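Local coordinates for protein putative hyaluronoglucosaminidase (Clostridium perfringens, PDB 6PWI) that probably hydrolyses glycosidic bonds of N-acetylhexosamines, and is the family 84 glycoside hydrolase part of a larger secreted, cell-wall-associated protein, at residues L223-P228 against W253-F258; R71-L76 against I81-S86; D528-F533 against S552-A557; G341-E346 against F379-G384. One frame throughout, in Å; residues are numbered along the deposited sequence.

Contact 1 (L223-P228 against W253-F258); sequences LKWREP and WTIHPF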
loop_
_atom_site.group_PDB
_atom_site.type_symbol
_atom_site.label_atom_id
_atom_site.label_comp_id
_atom_site.label_asym_id
_atom_site.label_seq_id
_atom_site.Cartn_x
_atom_site.Cartn_y
_atom_site.Cartn_z
ATOM N N LEU A 223 11.023 -9.000 23.469
ATOM C CA LEU A 223 10.882 -9.263 24.901
ATOM C C LEU A 223 10.995 -10.758 25.192
ATOM O O LEU A 223 11.866 -11.172 25.951
ATOM C CB LEU A 223 9.586 -8.670 25.478
ATOM C CG LEU A 223 9.748 -7.473 26.422
ATOM C CD1 LEU A 223 8.396 -6.994 26.936
ATOM C CD2 LEU A 223 10.662 -7.804 27.595
ATOM N N LYS A 224 10.111 -11.558 24.594
ATOM C CA LYS A 224 10.192 -13.005 24.703
ATOM C C LYS A 224 10.758 -13.576 23.405
ATOM O O LYS A 224 10.382 -14.670 22.994
ATOM C CB LYS A 224 8.818 -13.618 25.005
ATOM C CG LYS A 224 8.209 -13.293 26.365
ATOM C CD LYS A 224 7.201 -14.341 26.803
ATOM C CE LYS A 224 6.407 -13.968 28.038
ATOM N NZ LYS A 224 5.266 -13.077 27.713
ATOM N N TRP A 225 11.678 -12.836 22.774
ATOM C CA TRP A 225 12.215 -13.251 21.487
ATOM C C TRP A 225 12.997 -14.557 21.602
ATOM O O TRP A 225 13.143 -15.269 20.611
ATOM C CB TRP A 225 13.040 -12.145 20.817
ATOM C CG TRP A 225 14.286 -11.737 21.542
ATOM C CD1 TRP A 225 14.432 -10.652 22.357
ATOM C CD2 TRP A 225 15.576 -12.377 21.496
ATOM N NE1 TRP A 225 15.717 -10.575 22.827
ATOM C CE2 TRP A 225 16.442 -11.622 22.321
ATOM C CE3 TRP A 225 16.088 -13.512 20.853
ATOM C CZ2 TRP A 225 17.783 -11.966 22.511
ATOM C CZ3 TRP A 225 17.412 -13.849 21.039
ATOM C CH2 TRP A 225 18.247 -13.087 21.859
ATOM N N ARG A 226 13.485 -14.862 22.812
ATOM C CA ARG A 226 14.286 -16.054 23.040
ATOM C C ARG A 226 13.416 -17.303 22.932
ATOM O O ARG A 226 13.851 -18.316 22.386
ATOM C CB ARG A 226 14.991 -15.983 24.397
ATOM C CG ARG A 226 16.274 -15.171 24.367
ATOM C CD ARG A 226 16.671 -14.801 25.779
ATOM N NE ARG A 226 17.874 -13.983 25.751
ATOM C CZ ARG A 226 17.920 -12.693 26.067
ATOM N NH1 ARG A 226 16.823 -12.070 26.463
ATOM N NH2 ARG A 226 19.064 -12.034 25.997
ATOM N N GLU A 227 12.181 -17.200 23.435
ATOM C CA GLU A 227 11.281 -18.334 23.553
ATOM C C GLU A 227 10.646 -18.649 22.200
ATOM O O GLU A 227 10.165 -17.750 21.515
ATOM C CB GLU A 227 10.220 -18.037 24.612
ATOM C CG GLU A 227 10.826 -17.622 25.946
ATOM C CD GLU A 227 9.841 -17.189 27.020
ATOM O OE1 GLU A 227 8.616 -17.381 26.825
ATOM O OE2 GLU A 227 10.302 -16.658 28.054
ATOM N N PRO A 228 10.614 -19.930 21.766
ATOM C CA PRO A 228 9.884 -20.296 20.552
ATOM C C PRO A 228 8.419 -19.864 20.627
ATOM O O PRO A 228 7.842 -19.778 21.708
ATOM C CB PRO A 228 9.998 -21.830 20.510
ATOM C CG PRO A 228 11.237 -22.147 21.325
ATOM C CD PRO A 228 11.293 -21.076 22.394
ATOM N N TRP A 253 9.481 -11.568 8.604
ATOM C CA TRP A 253 9.373 -11.602 10.053
ATOM C C TRP A 253 10.430 -10.673 10.639
ATOM O O TRP A 253 11.475 -10.496 10.023
ATOM C CB TRP A 253 9.508 -13.041 10.568
ATOM C CG TRP A 253 9.136 -13.176 12.016
ATOM C CD1 TRP A 253 7.876 -13.186 12.546
ATOM C CD2 TRP A 253 10.042 -13.280 13.128
ATOM N NE1 TRP A 253 7.935 -13.292 13.908
ATOM C CE2 TRP A 253 9.248 -13.351 14.297
ATOM C CE3 TRP A 253 11.436 -13.324 13.252
ATOM C CZ2 TRP A 253 9.809 -13.472 15.569
ATOM C CZ3 TRP A 253 11.990 -13.446 14.510
ATOM C CH2 TRP A 253 11.183 -13.516 15.651
ATOM N N THR A 254 10.156 -10.078 11.808
ATOM C CA THR A 254 11.073 -9.112 12.410
ATOM C C THR A 254 11.294 -9.408 13.893
ATOM O O THR A 254 10.486 -10.095 14.514
ATOM C CB THR A 254 10.580 -7.665 12.246
ATOM O OG1 THR A 254 9.286 -7.535 12.839
ATOM C CG2 THR A 254 10.551 -7.212 10.802
ATOM N N ILE A 255 12.369 -8.837 14.455
ATOM C CA ILE A 255 12.765 -9.073 15.837
ATOM C C ILE A 255 13.353 -7.795 16.443
ATOM O O ILE A 255 14.011 -7.027 15.746
ATOM C CB ILE A 255 13.743 -10.266 15.918
ATOM C CG1 ILE A 255 14.073 -10.641 17.363
ATOM C CG2 ILE A 255 15.001 -10.024 15.090
ATOM C CD1 ILE A 255 14.663 -12.031 17.504
ATOM N N HIS A 256 13.108 -7.580 17.745
ATOM C CA HIS A 256 13.727 -6.516 18.527
ATOM C C HIS A 256 14.689 -7.117 19.548
ATOM O O HIS A 256 14.307 -7.321 20.696
ATOM C CB HIS A 256 12.664 -5.744 19.317
ATOM C CG HIS A 256 11.753 -4.933 18.464
ATOM N ND1 HIS A 256 11.877 -3.562 18.356
ATOM C CD2 HIS A 256 10.714 -5.290 17.676
ATOM C CE1 HIS A 256 10.947 -3.107 17.539
ATOM N NE2 HIS A 256 10.223 -4.151 17.104
ATOM N N PRO A 257 15.949 -7.445 19.190
ATOM C CA PRO A 257 16.870 -8.060 20.147
ATOM C C PRO A 257 17.763 -7.159 20.999
ATOM O O PRO A 257 18.669 -7.658 21.661
ATOM C CB PRO A 257 17.756 -8.880 19.205
ATOM C CG PRO A 257 17.870 -8.011 17.976
ATOM C CD PRO A 257 16.520 -7.338 17.840
ATOM N N PHE A 258 17.515 -5.844 21.014
ATOM C CA PHE A 258 18.442 -4.951 21.692
ATOM C C PHE A 258 17.753 -4.201 22.825
ATOM O O PHE A 258 18.191 -3.114 23.199
ATOM C CB PHE A 258 19.092 -3.962 20.720
ATOM C CG PHE A 258 19.794 -4.578 19.537
ATOM C CD1 PHE A 258 20.988 -5.267 19.698
ATOM C CD2 PHE A 258 19.269 -4.455 18.260
ATOM C CE1 PHE A 258 21.635 -5.831 18.610
ATOM C CE2 PHE A 258 19.918 -5.016 17.171
ATOM C CZ PHE A 258 21.099 -5.704 17.348
HETATM O O HOH W 1 15.559 -7.429 23.073
#
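The carbonyl oxygen of His256 is linked to the indole of Trp225 through a single water, which donates to His256 O at 2.7 Å. The same water accepts from Trp225 NE1 in a weak bond of 3.2 Å, and no direct hydrogen bond joins the two segments. The rest of the meeting is apolar and centres on the indole. Pro257 lies over one face of the rings, its CA 4.2 Å from the centroid of the five-membered ring of Trp225, a CH-pi contact 24° off the ring normal. The opposite face is taken by CG of Arg226, whose guanidinium lies with its centre over Trp225 CZ2 and pairs with Asp274. Ile255 reaches in obliquely: its CD1 sits 3.7 Å from Trp225 CB and also approaches CE3. With Trp225 CG placed between its own N and carbonyl carbon (chi1 64°), the indole swings toward the end of strand 250-255, where that strand of the parallel eight-stranded barrel runs out into its loop. The imidazole of His256 goes elsewhere, hydrogen-bonding through ND1 to Asp299, the predicted proton donor. Trp225 is thus held between Pro257 and Arg226, next to the backbone of a residue that touches the probable catalytic acid, which makes the contact a plausible outer layer of the active site.

Contact 2 (R71-L76 against I81-S86); sequences RLLEVL and INHEES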
loop_
_atom_site.group_PDB
_atom_site.type_symbol
_atom_site.label_atom_id
_atom_site.label_comp_id
_atom_site.label_asym_id
_atom_site.label_seq_id
_atom_site.Cartn_x
_atom_site.Cartn_y
_atom_site.Cartn_z
ATOM N N ARG A 71 -0.273 -19.006 -10.593
ATOM C CA ARG A 71 -0.654 -17.669 -11.014
ATOM C C ARG A 71 -1.161 -17.678 -12.459
ATOM O O ARG A 71 -2.113 -16.967 -12.777
ATOM C CB ARG A 71 0.489 -16.671 -10.795
ATOM C CG ARG A 71 0.081 -15.212 -10.950
ATOM C CD ARG A 71 -1.014 -14.769 -9.996
ATOM N NE ARG A 71 -0.707 -13.445 -9.484
ATOM C CZ ARG A 71 -1.475 -12.755 -8.648
ATOM N NH1 ARG A 71 -2.622 -13.262 -8.231
ATOM N NH2 ARG A 71 -1.094 -11.559 -8.234
ATOM N N LEU A 72 -0.529 -18.476 -13.331
ATOM C CA LEU A 72 -0.991 -18.548 -14.708
ATOM C C LEU A 72 -2.354 -19.232 -14.757
ATOM O O LEU A 72 -3.227 -18.817 -15.511
ATOM C CB LEU A 72 0.024 -19.276 -15.597
ATOM C CG LEU A 72 -0.400 -19.396 -17.064
ATOM C CD1 LEU A 72 -0.216 -18.075 -17.799
ATOM C CD2 LEU A 72 0.350 -20.508 -17.773
ATOM N N LEU A 73 -2.527 -20.268 -13.934
ATOM C CA LEU A 73 -3.755 -21.046 -13.963
ATOM C C LEU A 73 -4.941 -20.211 -13.477
ATOM O O LEU A 73 -6.046 -20.373 -13.993
ATOM C CB LEU A 73 -3.572 -22.352 -13.181
ATOM C CG LEU A 73 -2.483 -23.283 -13.728
ATOM C CD1 LEU A 73 -2.454 -24.614 -12.991
ATOM C CD2 LEU A 73 -2.635 -23.504 -15.224
ATOM N N GLU A 74 -4.699 -19.316 -12.506
ATOM C CA GLU A 74 -5.643 -18.283 -12.099
ATOM C C GLU A 74 -6.036 -17.443 -13.310
ATOM O O GLU A 74 -7.212 -17.164 -13.538
ATOM C CB GLU A 74 -4.978 -17.303 -11.132
ATOM C CG GLU A 74 -5.452 -17.386 -9.692
ATOM C CD GLU A 74 -5.020 -16.183 -8.862
ATOM O OE1 GLU A 74 -5.666 -15.119 -8.982
ATOM O OE2 GLU A 74 -4.018 -16.299 -8.116
ATOM N N VAL A 75 -5.028 -17.029 -14.081
ATOM C CA VAL A 75 -5.249 -16.151 -15.216
ATOM C C VAL A 75 -6.091 -16.866 -16.271
ATOM O O VAL A 75 -6.971 -16.251 -16.868
ATOM C CB VAL A 75 -3.920 -15.604 -15.772
ATOM C CG1 VAL A 75 -4.064 -15.046 -17.179
ATOM C CG2 VAL A 75 -3.328 -14.558 -14.841
ATOM N N LEU A 76 -5.837 -18.164 -16.480
ATOM C CA LEU A 76 -6.567 -18.916 -17.493
ATOM C C LEU A 76 -8.046 -19.042 -17.120
ATOM O O LEU A 76 -8.914 -18.930 -17.989
ATOM C CB LEU A 76 -5.937 -20.298 -17.697
ATOM C CG LEU A 76 -4.562 -20.322 -18.361
ATOM C CD1 LEU A 76 -4.204 -21.732 -18.798
ATOM C CD2 LEU A 76 -4.506 -19.374 -19.544
ATOM N N ILE A 81 -10.547 -20.768 -19.695
ATOM C CA ILE A 81 -9.674 -21.479 -20.615
ATOM C C ILE A 81 -9.120 -22.718 -19.915
ATOM O O ILE A 81 -8.392 -22.602 -18.928
ATOM C CB ILE A 81 -8.532 -20.566 -21.100
ATOM C CG1 ILE A 81 -9.056 -19.330 -21.836
ATOM C CG2 ILE A 81 -7.536 -21.350 -21.940
ATOM C CD1 ILE A 81 -7.970 -18.370 -22.259
ATOM N N ASN A 82 -9.476 -23.899 -20.440
ATOM C CA ASN A 82 -8.861 -25.154 -20.036
ATOM C C ASN A 82 -7.482 -25.243 -20.680
ATOM O O ASN A 82 -7.230 -24.611 -21.703
ATOM C CB ASN A 82 -9.697 -26.367 -20.447
ATOM C CG ASN A 82 -11.044 -26.426 -19.761
ATOM O OD1 ASN A 82 -11.132 -26.761 -18.580
ATOM N ND2 ASN A 82 -12.096 -26.116 -20.502
ATOM N N HIS A 83 -6.600 -26.041 -20.074
ATOM C CA HIS A 83 -5.225 -26.129 -20.534
ATOM C C HIS A 83 -4.745 -27.575 -20.506
ATOM O O HIS A 83 -5.252 -28.397 -19.745
ATOM C CB HIS A 83 -4.314 -25.270 -19.648
ATOM C CG HIS A 83 -4.213 -25.789 -18.254
ATOM N ND1 HIS A 83 -3.159 -26.586 -17.836
ATOM C CD2 HIS A 83 -5.046 -25.663 -17.197
ATOM C CE1 HIS A 83 -3.337 -26.915 -16.573
ATOM N NE2 HIS A 83 -4.491 -26.357 -16.157
ATOM N N GLU A 84 -3.755 -27.856 -21.353
ATOM C CA GLU A 84 -2.897 -29.013 -21.180
ATOM C C GLU A 84 -1.451 -28.528 -21.206
ATOM O O GLU A 84 -1.138 -27.557 -21.896
ATOM C CB GLU A 84 -3.231 -30.089 -22.213
ATOM C CG GLU A 84 -4.519 -30.822 -21.880
ATOM C CD GLU A 84 -4.774 -32.104 -22.653
ATOM O OE1 GLU A 84 -4.391 -32.164 -23.842
ATOM O OE2 GLU A 84 -5.355 -33.041 -22.061
ATOM N N GLU A 85 -0.595 -29.179 -20.410
ATOM C CA GLU A 85 0.806 -28.803 -20.314
ATOM C C GLU A 85 1.619 -29.635 -21.304
ATOM O O GLU A 85 1.374 -30.829 -21.451
ATOM C CB GLU A 85 1.303 -28.956 -18.874
ATOM C CG GLU A 85 2.599 -28.209 -18.602
ATOM C CD GLU A 85 3.113 -28.308 -17.175
ATOM O OE1 GLU A 85 2.284 -28.515 -16.266
ATOM O OE2 GLU A 85 4.342 -28.181 -16.975
ATOM N N SER A 86 2.573 -28.987 -21.984
ATOM C CA SER A 86 3.458 -29.654 -22.928
ATOM C C SER A 86 4.822 -28.963 -22.942
ATOM O O SER A 86 5.073 -28.078 -22.130
ATOM C CB SER A 86 2.845 -29.701 -24.306
ATOM O OG SER A 86 3.337 -28.640 -25.113
#
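His83 lies against Leu73 and Leu76 within a beta-alpha-beta unit, in which helix 66-78 connects strand 55-60 to its parallel neighbour, strand 82-85. The imidazole can be followed outward from the backbone. CB of His83 meets Leu76 CD1 at 3.6 Å, and CG, the next atom, is still near that methyl but already comes within range of Leu73. Beyond CG the ring is met mainly by Leu73: CD2 of Leu73 sits over one face, 3.7 Å from the ring centroid and 16° off its normal, as a CH-pi contact displaced toward the rim. The NE2 tip is the ring atom nearest that methyl, and Leu73 CD1 also approaches it. The side chain of His83 crosses those of both leucines at about a right angle. Leu76 and Ile81 close the chain reversal that follows the helix, with Leu76 CB lying 4.3 Å from Ile81 CB. On the buried side, Leu76 also rests on Phe96 of strand 94-100, whereas the Leu73 and His83 end is partly exposed. One backbone bond crosses between the segments, from Ile81, just before strand 82-85, to the end of the helical segment: Ile81 N donates to Leu76 O at 3.0 Å, with an N-H...O angle of 165° and the donor 43° out of the carbonyl plane.

Contact 3 (D528-F533 against S552-A557); sequences DATNNF and SLRDLA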
loop_
_atom_site.group_PDB
_atom_site.type_symbol
_atom_site.label_atom_id
_atom_site.label_comp_id
_atom_site.label_asym_id
_atom_site.label_seq_id
_atom_site.Cartn_x
_atom_site.Cartn_y
_atom_site.Cartn_z
ATOM N N ASP A 528 -26.068 10.427 -0.851
ATOM C CA ASP A 528 -26.472 9.227 -1.568
ATOM C C ASP A 528 -25.408 8.140 -1.422
ATOM O O ASP A 528 -25.731 6.967 -1.242
ATOM C CB ASP A 528 -26.796 9.524 -3.036
ATOM C CG ASP A 528 -28.122 10.247 -3.236
ATOM O OD1 ASP A 528 -29.003 10.134 -2.351
ATOM O OD2 ASP A 528 -28.266 10.921 -4.281
ATOM N N ALA A 529 -24.138 8.550 -1.499
ATOM C CA ALA A 529 -23.026 7.630 -1.351
ATOM C C ALA A 529 -23.084 6.948 0.017
ATOM O O ALA A 529 -22.871 5.745 0.117
ATOM C CB ALA A 529 -21.724 8.365 -1.574
ATOM N N THR A 530 -23.400 7.714 1.064
ATOM C CA THR A 530 -23.420 7.174 2.414
ATOM C C THR A 530 -24.631 6.265 2.618
ATOM O O THR A 530 -24.666 5.498 3.580
ATOM C CB THR A 530 -23.401 8.275 3.485
ATOM O OG1 THR A 530 -24.665 8.942 3.481
ATOM C CG2 THR A 530 -22.252 9.250 3.339
ATOM N N ASN A 531 -25.626 6.367 1.726
ATOM C CA ASN A 531 -26.853 5.597 1.861
ATOM C C ASN A 531 -26.835 4.358 0.963
ATOM O O ASN A 531 -27.526 3.383 1.246
ATOM C CB ASN A 531 -28.111 6.452 1.672
ATOM C CG ASN A 531 -28.416 7.362 2.847
ATOM O OD1 ASN A 531 -28.134 7.034 3.998
ATOM N ND2 ASN A 531 -28.989 8.515 2.565
ATOM N N ASN A 532 -26.031 4.378 -0.104
ATOM C CA ASN A 532 -26.064 3.304 -1.084
ATOM C C ASN A 532 -24.912 2.328 -0.876
ATOM O O ASN A 532 -24.927 1.233 -1.440
ATOM C CB ASN A 532 -26.024 3.830 -2.523
ATOM C CG ASN A 532 -27.244 4.649 -2.876
ATOM O OD1 ASN A 532 -28.341 4.344 -2.423
ATOM N ND2 ASN A 532 -27.062 5.688 -3.675
ATOM N N PHE A 533 -23.917 2.733 -0.078
ATOM C CA PHE A 533 -22.663 1.998 -0.021
ATOM C C PHE A 533 -22.881 0.579 0.503
ATOM O O PHE A 533 -22.462 -0.378 -0.151
ATOM C CB PHE A 533 -21.606 2.758 0.779
ATOM C CG PHE A 533 -20.356 1.964 1.051
ATOM C CD1 PHE A 533 -19.424 1.735 0.048
ATOM C CD2 PHE A 533 -20.105 1.445 2.313
ATOM C CE1 PHE A 533 -18.268 1.008 0.300
ATOM C CE2 PHE A 533 -18.952 0.715 2.561
ATOM C CZ PHE A 533 -18.036 0.495 1.555
ATOM N N SER A 552 -20.876 9.289 10.354
ATOM C CA SER A 552 -20.551 10.665 10.681
ATOM C C SER A 552 -20.729 11.544 9.446
ATOM O O SER A 552 -21.319 12.618 9.527
ATOM C CB SER A 552 -19.170 10.760 11.263
ATOM O OG SER A 552 -18.910 12.075 11.713
ATOM N N LEU A 553 -20.260 11.053 8.294
ATOM C CA LEU A 553 -20.338 11.810 7.056
ATOM C C LEU A 553 -21.791 11.983 6.607
ATOM O O LEU A 553 -22.140 13.026 6.050
ATOM C CB LEU A 553 -19.501 11.129 5.971
ATOM C CG LEU A 553 -19.482 11.848 4.625
ATOM C CD1 LEU A 553 -18.802 13.201 4.737
ATOM C CD2 LEU A 553 -18.813 10.994 3.561
ATOM N N ARG A 554 -22.626 10.959 6.828
ATOM C CA ARG A 554 -24.030 11.058 6.466
ATOM C C ARG A 554 -24.659 12.243 7.200
ATOM O O ARG A 554 -25.327 13.075 6.590
ATOM C CB ARG A 554 -24.776 9.754 6.763
ATOM C CG ARG A 554 -26.268 9.806 6.459
ATOM C CD ARG A 554 -27.040 8.539 6.775
ATOM N NE ARG A 554 -26.373 7.357 6.243
ATOM C CZ ARG A 554 -25.663 6.492 6.971
ATOM N NH1 ARG A 554 -25.083 5.455 6.388
ATOM N NH2 ARG A 554 -25.535 6.668 8.277
ATOM N N ASP A 555 -24.392 12.326 8.506
ATOM C CA ASP A 555 -24.896 13.397 9.347
ATOM C C ASP A 555 -24.367 14.757 8.878
ATOM O O ASP A 555 -25.131 15.725 8.854
ATOM C CB ASP A 555 -24.644 13.099 10.826
ATOM C CG ASP A 555 -25.289 11.802 11.298
ATOM O OD1 ASP A 555 -26.258 11.339 10.642
ATOM O OD2 ASP A 555 -24.826 11.256 12.324
ATOM N N LEU A 556 -23.076 14.829 8.501
ATOM C CA LEU A 556 -22.506 16.072 8.002
ATOM C C LEU A 556 -23.261 16.516 6.752
ATOM O O LEU A 556 -23.561 17.697 6.607
ATOM C CB LEU A 556 -21.013 15.924 7.676
ATOM C CG LEU A 556 -20.017 15.785 8.828
ATOM C CD1 LEU A 556 -18.603 15.834 8.275
ATOM C CD2 LEU A 556 -20.196 16.848 9.899
ATOM N N ALA A 557 -23.540 15.573 5.845
ATOM C CA ALA A 557 -24.251 15.894 4.615
ATOM C C ALA A 557 -25.659 16.404 4.923
ATOM O O ALA A 557 -26.109 17.376 4.322
ATOM C CB ALA A 557 -24.288 14.706 3.689
#
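Thr530 and Arg554 form the close part of this helix pair, while Asn531 closes its solvent side. On the inner side, OG1 of Thr530 packs alongside the start of the arginine chain, 3.4 Å from Arg554 CB, and the methyl CG2 turns to Leu553, reaching its CD2 at 3.9 Å. Phe473 of helix 467-475 covers both Thr530 and Leu553 there. The threonine hydroxyl has its polar partner within its own helix, the carbonyl oxygen of Leu527. Toward solvent the contact is polar. Arg554 runs out extended and then bends at chi3, which brings the guanidinium to the carbonyl of Thr530 and the amide of Asn531. NH1 donates to Thr530 O at 2.8 Å, and NE donates to Asn531 OD1 at 2.9 Å, the latter with a strongly bent N-H...O angle of 131°. Both acceptors approach the edge of the guanidinium, somewhat tilted from its plane, and the Asn531 amide lies nearly coplanar with it, 9° apart. A salt bridge from NH2 to Asp551 leaves each of the three guanidinium nitrogens with a partner, which should restrict the group's rotation. The axes of the short segments pass 9.2 Å apart at 143°, the geometry of an obliquely packed antiparallel helical hairpin, formed here by helices 513-536 and 540-572 in the helical region beyond the barrel.

Contact 4 (G341-E346 against F379-G384); sequences GDVNNE and FEEAVG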
loop_
_atom_site.group_PDB
_atom_site.type_symbol
_atom_site.label_atom_id
_atom_site.label_comp_id
_atom_site.label_asym_id
_atom_site.label_seq_id
_atom_site.Cartn_x
_atom_site.Cartn_y
_atom_site.Cartn_z
ATOM N N GLY A 341 21.036 16.326 12.354
ATOM C CA GLY A 341 21.417 16.864 11.056
ATOM C C GLY A 341 22.915 16.725 10.782
ATOM O O GLY A 341 23.478 17.459 9.973
ATOM N N ASP A 342 23.550 15.770 11.466
ATOM C CA ASP A 342 24.991 15.600 11.428
ATOM C C ASP A 342 25.333 14.511 10.411
ATOM O O ASP A 342 25.005 13.347 10.628
ATOM C CB ASP A 342 25.475 15.216 12.828
ATOM C CG ASP A 342 26.981 15.190 13.018
ATOM O OD1 ASP A 342 27.711 15.381 12.019
ATOM O OD2 ASP A 342 27.413 14.991 14.177
ATOM N N VAL A 343 26.008 14.886 9.315
ATOM C CA VAL A 343 26.433 13.924 8.306
ATOM C C VAL A 343 27.647 13.134 8.804
ATOM O O VAL A 343 28.165 12.284 8.085
ATOM C CB VAL A 343 26.710 14.568 6.930
ATOM C CG1 VAL A 343 25.506 15.314 6.377
ATOM C CG2 VAL A 343 27.938 15.466 6.937
ATOM N N ASN A 344 28.106 13.427 10.024
ATOM C CA ASN A 344 29.221 12.714 10.623
ATOM C C ASN A 344 28.738 12.051 11.907
ATOM O O ASN A 344 29.541 11.715 12.773
ATOM C CB ASN A 344 30.396 13.640 10.946
ATOM C CG ASN A 344 30.953 14.351 9.733
ATOM O OD1 ASN A 344 31.376 13.717 8.773
ATOM N ND2 ASN A 344 30.962 15.672 9.768
ATOM N N ASN A 345 27.416 11.886 12.016
ATOM C CA ASN A 345 26.776 11.249 13.154
ATOM C C ASN A 345 27.430 9.889 13.408
ATOM O O ASN A 345 27.509 9.069 12.500
ATOM C CB ASN A 345 25.265 11.197 12.925
ATOM C CG ASN A 345 24.531 10.407 13.981
ATOM O OD1 ASN A 345 24.525 9.182 13.940
ATOM N ND2 ASN A 345 23.900 11.100 14.916
ATOM N N GLU A 346 27.900 9.666 14.645
ATOM C CA GLU A 346 28.699 8.502 15.010
ATOM C C GLU A 346 27.893 7.225 14.798
ATOM O O GLU A 346 28.388 6.261 14.215
ATOM C CB GLU A 346 29.107 8.532 16.484
ATOM C CG GLU A 346 30.072 9.640 16.858
ATOM C CD GLU A 346 31.528 9.447 16.459
ATOM O OE1 GLU A 346 31.836 8.454 15.753
ATOM O OE2 GLU A 346 32.358 10.303 16.852
ATOM N N PHE A 379 20.966 10.814 4.104
ATOM C CA PHE A 379 21.099 9.442 4.561
ATOM C C PHE A 379 22.330 8.802 3.925
ATOM O O PHE A 379 23.104 8.139 4.613
ATOM C CB PHE A 379 19.845 8.624 4.239
ATOM C CG PHE A 379 19.921 7.191 4.704
ATOM C CD1 PHE A 379 19.381 6.811 5.925
ATOM C CD2 PHE A 379 20.558 6.225 3.937
ATOM C CE1 PHE A 379 19.460 5.496 6.358
ATOM C CE2 PHE A 379 20.646 4.913 4.374
ATOM C CZ PHE A 379 20.093 4.551 5.579
ATOM N N GLU A 380 22.493 9.011 2.612
ATOM C CA GLU A 380 23.580 8.403 1.864
ATOM C C GLU A 380 24.926 8.931 2.362
ATOM O O GLU A 380 25.854 8.153 2.569
ATOM C CB GLU A 380 23.392 8.583 0.354
ATOM C CG GLU A 380 24.420 7.814 -0.463
ATOM C CD GLU A 380 24.137 7.602 -1.942
ATOM O OE1 GLU A 380 23.038 7.980 -2.414
ATOM O OE2 GLU A 380 25.021 7.049 -2.625
ATOM N N GLU A 381 25.016 10.249 2.562
ATOM C CA GLU A 381 26.218 10.910 3.043
ATOM C C GLU A 381 26.595 10.367 4.427
ATOM O O GLU A 381 27.775 10.220 4.732
ATOM C CB GLU A 381 25.971 12.422 3.044
ATOM C CG GLU A 381 27.218 13.288 2.972
ATOM C CD GLU A 381 26.977 14.747 2.584
ATOM O OE1 GLU A 381 25.938 15.036 1.928
ATOM O OE2 GLU A 381 27.829 15.604 2.930
ATOM N N ALA A 382 25.589 10.050 5.257
ATOM C CA ALA A 382 25.804 9.696 6.653
ATOM C C ALA A 382 26.085 8.201 6.826
ATOM O O ALA A 382 26.901 7.808 7.659
ATOM C CB ALA A 382 24.618 10.127 7.483
ATOM N N VAL A 383 25.390 7.363 6.053
ATOM C CA VAL A 383 25.404 5.931 6.298
ATOM C C VAL A 383 26.366 5.248 5.323
ATOM O O VAL A 383 27.083 4.328 5.716
ATOM C CB VAL A 383 23.980 5.338 6.248
ATOM C CG1 VAL A 383 23.979 3.822 6.362
ATOM C CG2 VAL A 383 23.079 5.948 7.310
ATOM N N GLY A 384 26.362 5.690 4.056
ATOM C CA GLY A 384 27.259 5.147 3.047
ATOM C C GLY A 384 26.535 4.357 1.955
ATOM O O GLY A 384 27.172 3.834 1.044
#
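The carboxylate of Glu381 offers one face to Val343, whose two methyl groups both lie above it: CG1 is 4.1 Å from Glu381 CD, and CG2 is 4.0 Å from OE2. The chain of Glu381 is extended, with CG anti to the backbone N (chi1 -157°), a course that takes CG past Val343 CB. Two residues earlier in the helix, the Phe379 ring has Val383 CG2 over its centre and stacks edge-to-face with Trp362. Beside the glutamate, the carbonyl oxygen of Val343 comes 3.8 Å from Ala382 CA; no hydrogen bond crosses the contact. The valine is presented by a type I turn from Asp342 to Asn345, stiffened by an Asx turn in which Asn344 N donates to Asp342 OD1 at 2.8 Å. Asn345 then N-caps helix 346-351, bonding to Leu348 N. The turn lies against the C-terminal end of helix 373-383, with Leu348 of helix 346-351 touching Ala382 and Val383, and barrel strand 359-362 under Phe379 and Val383.

In the fold
Contacts 1 and 4 belong to the same catalytic barrel, their centres about 28 Å apart, but only contact 1 adjoins the probable active site: the His256 side chain is about 3 Å from that of Asp299. Contact 4 packs a loop against an outer helix of that barrel, away from the annotated site. Contact 2 lies in the N-terminal domain, with its centre about 42 Å from that of contact 1, and contact 3 in the C-terminal helices, about 45 Å from it. Between centres, contacts 2 and 4 (about 51 Å) and contacts 3 and 4 (about 50 Å) lie on opposite sides of the chain's centre. No two contacts touch, so each illustrates local packing in its own part of the chain.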